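Local structure of uncharacterized protein GSU0716 (Geobacter sulfurreducens PCA, 3BIJ) at residues Val193-Ala196 / Ser201-Leu204; Phe259-Thr264 / Ala268-Arg273. The protein is of unknown function but belongs to the caspase-like C14 peptidase family and may act as a cysteine-type endopeptidase. All blocks are in the same frame, centred on the assembly; numbering follows the deposited sequence.

Contact 1. Residues Val193-Ala196 / Ser201-Leu204; sequences VDLA and SILL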
loop_
_atom_site.group_PDB
_atom_site.type_symbol
_atom_site.label_atom_id
_atom_site.label_comp_id
_atom_site.label_asym_id
_atom_site.label_seq_id
_atom_site.Cartn_x
_atom_site.Cartn_y
_atom_site.Cartn_z
ATOM N N VAL A 193 42.959 0.934 10.106
ATOM C CA VAL A 193 43.217 0.409 11.439
ATOM C C VAL A 193 42.087 -0.492 11.909
ATOM O O VAL A 193 40.935 -0.310 11.523
ATOM C CB VAL A 193 43.405 1.543 12.450
ATOM C CG1 VAL A 193 44.833 2.059 12.384
ATOM C CG2 VAL A 193 42.425 2.671 12.142
ATOM N N ASP A 194 42.430 -1.458 12.753
ATOM C CA ASP A 194 41.465 -2.420 13.278
ATOM C C ASP A 194 40.988 -2.045 14.689
ATOM O O ASP A 194 41.763 -2.079 15.647
ATOM C CB ASP A 194 42.114 -3.812 13.294
ATOM C CG ASP A 194 41.095 -4.946 13.358
ATOM O OD1 ASP A 194 40.208 -4.998 12.472
ATOM O OD2 ASP A 194 41.193 -5.790 14.279
ATOM N N LEU A 195 39.707 -1.700 14.816
ATOM C CA LEU A 195 39.153 -1.325 16.112
ATOM C C LEU A 195 39.321 -2.392 17.190
ATOM O O LEU A 195 39.191 -2.105 18.381
ATOM C CB LEU A 195 37.670 -0.966 15.988
ATOM C CG LEU A 195 37.314 0.507 15.783
ATOM C CD1 LEU A 195 35.795 0.638 15.716
ATOM C CD2 LEU A 195 37.858 1.357 16.933
ATOM N N ALA A 196 39.606 -3.622 16.780
ATOM C CA ALA A 196 39.787 -4.703 17.745
ATOM C C ALA A 196 41.230 -4.782 18.228
ATOM O O ALA A 196 41.627 -5.757 18.866
ATOM C CB ALA A 196 39.374 -6.033 17.129
ATOM N N SER A 201 38.953 0.391 25.620
ATOM C CA SER A 201 37.767 -0.458 25.469
ATOM C C SER A 201 36.672 0.314 24.748
ATOM O O SER A 201 36.068 1.218 25.325
ATOM C CB SER A 201 37.218 -0.898 26.830
ATOM O OG SER A 201 38.159 -1.653 27.560
ATOM N N ILE A 202 36.400 -0.054 23.501
ATOM C CA ILE A 202 35.377 0.633 22.724
ATOM C C ILE A 202 34.003 -0.053 22.799
ATOM O O ILE A 202 33.888 -1.274 22.693
ATOM C CB ILE A 202 35.772 0.727 21.229
ATOM C CG1 ILE A 202 37.260 1.090 21.075
ATOM C CG2 ILE A 202 34.922 1.798 20.545
ATOM C CD1 ILE A 202 37.617 2.504 21.514
ATOM N N LEU A 203 32.966 0.751 23.004
ATOM C CA LEU A 203 31.594 0.269 23.048
ATOM C C LEU A 203 30.874 1.248 22.144
ATOM O O LEU A 203 30.565 2.380 22.534
ATOM C CB LEU A 203 31.009 0.314 24.465
ATOM C CG LEU A 203 29.493 0.103 24.598
ATOM C CD1 LEU A 203 29.070 -1.060 23.768
ATOM C CD2 LEU A 203 29.098 -0.107 26.049
ATOM N N LEU A 204 30.639 0.805 20.914
ATOM C CA LEU A 204 29.994 1.615 19.893
ATOM C C LEU A 204 28.533 1.208 19.731
ATOM O O LEU A 204 28.242 0.071 19.370
ATOM C CB LEU A 204 30.748 1.404 18.589
ATOM C CG LEU A 204 31.042 2.592 17.682
ATOM C CD1 LEU A 204 32.212 2.227 16.780
ATOM C CD2 LEU A 204 29.802 2.982 16.881
#

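Contact 2. Residues Phe259-Thr264 / Ala268-Arg273; sequences FFTAGT and AFLKQR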
loop_
_atom_site.group_PDB
_atom_site.type_symbol
_atom_site.label_atom_id
_atom_site.label_comp_id
_atom_site.label_asym_id
_atom_site.label_seq_id
_atom_site.Cartn_x
_atom_site.Cartn_y
_atom_site.Cartn_z
ATOM N N PHE A 259 24.962 -2.911 18.866
ATOM C CA PHE A 259 25.821 -2.948 20.037
ATOM C C PHE A 259 27.146 -3.614 19.628
ATOM O O PHE A 259 27.258 -4.839 19.600
ATOM C CB PHE A 259 25.104 -3.741 21.138
ATOM C CG PHE A 259 25.760 -3.660 22.489
ATOM C CD1 PHE A 259 26.831 -4.483 22.811
ATOM C CD2 PHE A 259 25.298 -2.762 23.443
ATOM C CE1 PHE A 259 27.430 -4.412 24.062
ATOM C CE2 PHE A 259 25.893 -2.688 24.689
ATOM C CZ PHE A 259 26.958 -3.515 24.996
ATOM N N PHE A 260 28.144 -2.788 19.319
ATOM C CA PHE A 260 29.457 -3.252 18.877
ATOM C C PHE A 260 30.577 -2.924 19.875
ATOM O O PHE A 260 30.689 -1.786 20.334
ATOM C CB PHE A 260 29.774 -2.596 17.537
ATOM C CG PHE A 260 30.983 -3.150 16.862
ATOM C CD1 PHE A 260 30.977 -4.453 16.372
ATOM C CD2 PHE A 260 32.126 -2.373 16.700
ATOM C CE1 PHE A 260 32.093 -4.985 15.723
ATOM C CE2 PHE A 260 33.256 -2.889 16.053
ATOM C CZ PHE A 260 33.238 -4.202 15.562
ATOM N N THR A 261 31.404 -3.920 20.198
ATOM C CA THR A 261 32.523 -3.726 21.121
ATOM C C THR A 261 33.838 -3.966 20.388
ATOM O O THR A 261 33.939 -4.877 19.580
ATOM C CB THR A 261 32.481 -4.702 22.311
ATOM O OG1 THR A 261 32.573 -6.046 21.830
ATOM C CG2 THR A 261 31.200 -4.532 23.108
ATOM N N ALA A 262 34.842 -3.143 20.668
ATOM C CA ALA A 262 36.138 -3.298 20.033
ATOM C C ALA A 262 37.245 -3.001 21.040
ATOM O O ALA A 262 36.967 -2.614 22.176
ATOM C CB ALA A 262 36.243 -2.370 18.841
ATOM N N GLY A 263 38.499 -3.188 20.631
ATOM C CA GLY A 263 39.610 -2.923 21.529
ATOM C C GLY A 263 39.750 -3.948 22.638
ATOM O O GLY A 263 39.259 -5.073 22.526
ATOM N N THR A 264 40.423 -3.566 23.717
ATOM C CA THR A 264 40.622 -4.478 24.831
ATOM C C THR A 264 39.315 -4.736 25.574
ATOM O O THR A 264 38.708 -3.818 26.119
ATOM C CB THR A 264 41.673 -3.934 25.814
ATOM O OG1 THR A 264 42.897 -3.698 25.107
ATOM C CG2 THR A 264 41.933 -4.938 26.930
ATOM N N ALA A 268 33.660 -5.458 32.891
ATOM C CA ALA A 268 33.194 -4.606 33.982
ATOM C C ALA A 268 32.530 -3.355 33.419
ATOM O O ALA A 268 31.555 -2.849 33.974
ATOM C CB ALA A 268 34.355 -4.220 34.891
ATOM N N PHE A 269 33.072 -2.868 32.305
ATOM C CA PHE A 269 32.559 -1.675 31.635
ATOM C C PHE A 269 31.168 -1.924 31.031
ATOM O O PHE A 269 30.244 -1.131 31.230
ATOM C CB PHE A 269 33.563 -1.227 30.559
ATOM C CG PHE A 269 33.070 -0.115 29.682
ATOM C CD1 PHE A 269 32.364 0.954 30.216
ATOM C CD2 PHE A 269 33.329 -0.134 28.312
ATOM C CE1 PHE A 269 31.920 1.992 29.396
ATOM C CE2 PHE A 269 32.893 0.897 27.484
ATOM C CZ PHE A 269 32.186 1.960 28.023
ATOM N N LEU A 270 31.018 -3.030 30.311
ATOM C CA LEU A 270 29.735 -3.361 29.702
ATOM C C LEU A 270 28.695 -3.727 30.764
ATOM O O LEU A 270 27.498 -3.789 30.483
ATOM C CB LEU A 270 29.914 -4.507 28.699
ATOM C CG LEU A 270 30.178 -4.118 27.233
ATOM C CD1 LEU A 270 31.242 -3.036 27.116
ATOM C CD2 LEU A 270 30.593 -5.367 26.478
ATOM N N LYS A 271 29.163 -3.941 31.991
ATOM C CA LYS A 271 28.288 -4.296 33.099
ATOM C C LYS A 271 27.836 -3.074 33.893
ATOM O O LYS A 271 26.899 -3.160 34.684
ATOM C CB LYS A 271 28.997 -5.280 34.031
ATOM C CG LYS A 271 28.268 -6.612 34.212
ATOM C CD LYS A 271 28.147 -7.379 32.899
ATOM C CE LYS A 271 26.684 -7.545 32.465
ATOM N NZ LYS A 271 26.554 -8.133 31.083
ATOM N N GLN A 272 28.498 -1.938 33.682
ATOM C CA GLN A 272 28.153 -0.705 34.391
ATOM C C GLN A 272 26.818 -0.135 33.922
ATOM O O GLN A 272 26.199 -0.650 32.996
ATOM C CB GLN A 272 29.224 0.365 34.169
ATOM C CG GLN A 272 30.642 -0.043 34.502
ATOM C CD GLN A 272 31.620 1.112 34.355
ATOM O OE1 GLN A 272 31.702 1.745 33.303
ATOM N NE2 GLN A 272 32.373 1.385 35.411
ATOM N N ARG A 273 26.385 0.940 34.570
ATOM C CA ARG A 273 25.147 1.610 34.199
ATOM C C ARG A 273 25.465 2.458 32.962
ATOM O O ARG A 273 26.501 3.117 32.902
ATOM C CB ARG A 273 24.650 2.481 35.357
ATOM C CG ARG A 273 23.137 2.690 35.310
ATOM C CD ARG A 273 22.451 3.180 36.591
ATOM N NE ARG A 273 22.327 4.594 36.576
ATOM C CZ ARG A 273 21.335 5.472 36.569
ATOM N NH1 ARG A 273 20.023 5.260 36.581
ATOM N NH2 ARG A 273 21.795 6.696 36.541
#

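Contact 1. Residues Val193-Ala196 / Ser201-Leu204
Leu195 meets Ile202 and Leu204 without help from any flat group: across these two segments no ring, amide or carboxylate contributes a face or an edge, and the whole contact is branched aliphatic carbon. Leu195 supplies half of the 113 Å² buried between the segments, dividing its two methyl groups between two residues of the strand. CD2 of Leu195 comes to 4.2 Å from CG1 of Ile202, while CD1 of Leu195 reaches CD1 of Leu204 at 4.1 Å, methyl against methyl. The Leu195 side chain runs at about a right angle to both partners, and its fork spans Ile202 and Leu204, two residues apart and on the same side of the strand. CD1 lies anti to CA (chi2 -179°), which carries that methyl on to Leu204. The Ile202 branch that Leu195 touches is CG1, turned away from the carbonyl carbon (chi1 -42°). The backbones stay well apart: the nearest CA atoms, those of Leu195 and Ile202, are 7.9 Å from each other. No hydrogen bond crosses the gap, so the loop is held to the strand here by apolar packing alone. In the fold, residues 193-196 follow helix 180-189 in the loop before strand 201-206, with Leu195 laid against one face of the central mixed sheet of the caspase-like domain. Leu195 also packs on Tyr116 of helix 112-119 and on Ala262 of strand 258-263. On the strand side, Ile202 and Leu204 continue the apolar surface to Val128 and Val130 of the parallel neighbour 127-133.

Contact 2. Residues Phe259-Thr264 / Ala268-Arg273
Leu270 reaches from the short helix 267-271 toward Phe259 and Thr261 of strand 258-263, the last strand of the sheet within this chain, and it is the one residue of its segment to touch that strand. The helix follows the strand and packs back on its face. Packing is closest at the leucine tip, where CD2 of Leu270 lies 3.5 Å from CG2 of Thr261. With chi1 at 62° the threonine turns CG2, not OG1, to the leucine. The aromatic partner sits a little farther off: CG of Leu270 meets the edge of the Phe259 ring, close to the ring plane, 4.0 Å from CZ of Phe259. CE1 of Phe259 is 4.1 Å from CD2 of Leu270, so the leucine sits at one corner of the ring; the ring of His244 also meets Phe259, the two planes at about 50°. Away from this cluster the contact thins out quickly. None of the three touching residues is fully buried, and beyond Leu270 the exposed Lys271 lies against Arg241 of helix 240-250. With only 107 Å² buried and no hydrogen bond or charge pair across it, the contact rests on van der Waals and hydrophobic packing of one leucine.

Overall arrangement
Contacts 1 and 2 lie about 10 Å apart, centre to centre, and share one pair of antiparallel strands, 201-206 and 258-263. Leu204 N and Phe260 O, 2.7 Å apart, probably form one of the bonds joining them; Ser201 OG and Thr264 O, also at 2.7 Å, form a probable side-chain tie at the end of the pair. The contacts cover opposite faces of this part of the sheet: contact 1 brings a loop onto one, contact 2 a short helix onto the other. Leu203 belongs to the second face, its CD1 3.5 Å from CZ of Phe259. In caspase-like folds the strand corresponding to 127-133 leads to the catalytic cysteine; that strand is the parallel neighbour of 201-206, and contact 2 lies one strand further out.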